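Local coordinates for anti-sigma-factor antagonist (stas) domain protein (Moorella thermoacetica, PDB 3ZXN) that probably acts as an RsbS-type STAS-domain scaffold component of the bacterial stressosome, a signalling assembly here linked to secondary messenger control, at residues L46-S51 / I65-L70. The protein carries 1 engineered substitution. Sequence-based numbering, arbitrary orientation.
Sequences LVIDIS and IEISRL
Ile-67 drops from helix 58-74 onto strand 45-49 and meets two strand side chains, Leu-46 and Ile-48, with its CG2 methyl shared between them. Leu-46 comes in across it: the two side chains lie at about a right angle, and CD2 of Leu-46 reaches CG2 of Ile-67 at 3.9 Å. Ile-48 approaches differently, end on, its CD1 meeting CG2 of Ile-67 at 4.0 Å. The same Ile-48 methyl also lies 4.1 Å from CD1 of Ile-67, so it faces both branches of the helix residue. The two isoleucines share one first torsion (chi1 -63° in Ile-48, -68° in Ile-67), with CG1 beside the backbone N and CG2 anti to it, but they touch through different branches. Ile-48 uses CD1, carried out toward the helix by an extended chain (chi2 180°); Ile-67 uses CG2 and, less closely, CD1. The contact is small, wholly apolar and buried, with no hydrogen bond crossing it. Leu-34 of helix 25-38 touches all three side chains, and Phe-78 of the next strand packs on Leu-46 and Ile-48.

At the end of the strand, Asp-49 helps turn the chain. Its OD1 accepts from Ser-51 N at 2.8 Å, met from above the carboxylate plane, closing an Asx turn, and takes a second bond from Ser-51 OG through its syn lone pair. OD2 is bound by Thr-81 OG1, so both carboxylate oxygens are held.

Strand 45-49, helix 58-74 and strand 78-81 form a beta-alpha-beta crossover, and this helix-on-sheet packing belongs to the hydrophobic core of the STAS domain.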
loop_
_atom_site.group_PDB
_atom_site.type_symbol
_atom_site.label_atom_id
_atom_site.label_comp_id
_atom_site.label_asym_id
_atom_site.label_seq_id
_atom_site.Cartn_x
_atom_site.Cartn_y
_atom_site.Cartn_z
ATOM N N LEU A 46 -4.321 5.777 3.285
ATOM C CA LEU A 46 -4.141 4.881 2.173
ATOM C C LEU A 46 -3.939 3.457 2.694
ATOM O O LEU A 46 -3.113 3.222 3.575
ATOM C CB LEU A 46 -2.912 5.326 1.344
ATOM C CG LEU A 46 -2.372 4.359 0.294
ATOM C CD1 LEU A 46 -3.433 4.071 -0.731
ATOM C CD2 LEU A 46 -1.117 4.935 -0.392
ATOM N N VAL A 47 -4.704 2.521 2.145
ATOM C CA VAL A 47 -4.552 1.097 2.461
ATOM C C VAL A 47 -4.231 0.338 1.190
ATOM O O VAL A 47 -4.950 0.454 0.195
ATOM C CB VAL A 47 -5.852 0.471 3.039
ATOM C CG1 VAL A 47 -5.571 -0.963 3.517
ATOM C CG2 VAL A 47 -6.421 1.326 4.154
ATOM N N ILE A 48 -3.146 -0.432 1.206
ATOM C CA ILE A 48 -2.809 -1.234 0.040
ATOM C C ILE A 48 -2.670 -2.694 0.444
ATOM O O ILE A 48 -1.888 -3.013 1.329
ATOM C CB ILE A 48 -1.481 -0.802 -0.610
ATOM C CG1 ILE A 48 -1.574 0.641 -1.125
ATOM C CG2 ILE A 48 -1.145 -1.770 -1.737
ATOM C CD1 ILE A 48 -0.232 1.136 -1.803
ATOM N N ASP A 49 -3.420 -3.573 -0.218
ATOM C CA ASP A 49 -3.390 -4.997 0.115
ATOM C C ASP A 49 -2.644 -5.776 -0.954
ATOM O O ASP A 49 -2.904 -5.612 -2.144
ATOM C CB ASP A 49 -4.807 -5.570 0.279
ATOM C CG ASP A 49 -4.795 -7.036 0.687
ATOM O OD1 ASP A 49 -4.634 -7.904 -0.198
ATOM O OD2 ASP A 49 -4.945 -7.312 1.893
ATOM N N ILE A 50 -1.749 -6.652 -0.519
ATOM C CA ILE A 50 -0.974 -7.464 -1.454
ATOM C C ILE A 50 -1.164 -8.972 -1.297
ATOM O O ILE A 50 -0.332 -9.746 -1.763
ATOM C CB ILE A 50 0.539 -7.116 -1.356
ATOM C CG1 ILE A 50 1.057 -7.346 0.076
ATOM C CG2 ILE A 50 0.743 -5.679 -1.762
ATOM C CD1 ILE A 50 2.610 -7.309 0.214
ATOM N N SER A 51 -2.267 -9.387 -0.669
ATOM C CA SER A 51 -2.498 -10.809 -0.386
ATOM C C SER A 51 -2.519 -11.683 -1.643
ATOM O O SER A 51 -2.196 -12.873 -1.592
ATOM C CB SER A 51 -3.789 -11.008 0.419
ATOM O OG SER A 51 -4.914 -10.551 -0.295
ATOM N N ILE A 65 8.334 0.693 -1.506
ATOM C CA ILE A 65 9.207 1.607 -0.774
ATOM C C ILE A 65 8.960 3.066 -1.190
ATOM O O ILE A 65 8.945 3.961 -0.341
ATOM C CB ILE A 65 10.720 1.239 -0.911
ATOM C CG1 ILE A 65 11.002 -0.144 -0.320
ATOM C CG2 ILE A 65 11.591 2.281 -0.223
ATOM C CD1 ILE A 65 12.400 -0.697 -0.646
ATOM N N GLU A 66 8.762 3.313 -2.484
ATOM C CA GLU A 66 8.540 4.679 -2.949
ATOM C C GLU A 66 7.190 5.222 -2.471
ATOM O O GLU A 66 7.103 6.340 -1.970
ATOM C CB GLU A 66 8.668 4.758 -4.469
ATOM C CG GLU A 66 10.096 4.507 -4.956
ATOM C CD GLU A 66 10.203 4.446 -6.466
ATOM O OE1 GLU A 66 9.327 5.008 -7.155
ATOM O OE2 GLU A 66 11.162 3.824 -6.961
ATOM N N ILE A 67 6.144 4.424 -2.611
ATOM C CA ILE A 67 4.830 4.852 -2.122
ATOM C C ILE A 67 4.892 5.171 -0.627
ATOM O O ILE A 67 4.378 6.192 -0.170
ATOM C CB ILE A 67 3.763 3.785 -2.410
ATOM C CG1 ILE A 67 3.520 3.688 -3.920
ATOM C CG2 ILE A 67 2.458 4.100 -1.644
ATOM C CD1 ILE A 67 2.749 2.431 -4.365
ATOM N N SER A 68 5.531 4.289 0.135
ATOM C CA SER A 68 5.706 4.494 1.568
ATOM C C SER A 68 6.433 5.811 1.896
ATOM O O SER A 68 5.992 6.588 2.752
ATOM C CB SER A 68 6.468 3.307 2.167
ATOM O OG SER A 68 6.706 3.495 3.550
ATOM N N ARG A 69 7.544 6.068 1.214
ATOM C CA ARG A 69 8.287 7.307 1.456
ATOM C C ARG A 69 7.473 8.549 1.131
ATOM O O ARG A 69 7.511 9.536 1.862
ATOM C CB ARG A 69 9.594 7.341 0.643
ATOM C CG ARG A 69 10.770 6.643 1.292
ATOM C CD ARG A 69 11.082 7.214 2.673
ATOM N NE ARG A 69 11.833 8.471 2.635
ATOM C CZ ARG A 69 11.412 9.616 3.167
ATOM N NH1 ARG A 69 10.228 9.681 3.776
ATOM N NH2 ARG A 69 12.174 10.701 3.091
ATOM N N LEU A 70 6.785 8.519 -0.004
ATOM C CA LEU A 70 5.974 9.658 -0.416
ATOM C C LEU A 70 4.801 9.875 0.542
ATOM O O LEU A 70 4.500 11.006 0.935
ATOM C CB LEU A 70 5.505 9.498 -1.866
ATOM C CG LEU A 70 6.631 9.778 -2.887
ATOM C CD1 LEU A 70 6.290 9.236 -4.255
ATOM C CD2 LEU A 70 6.907 11.270 -2.957
#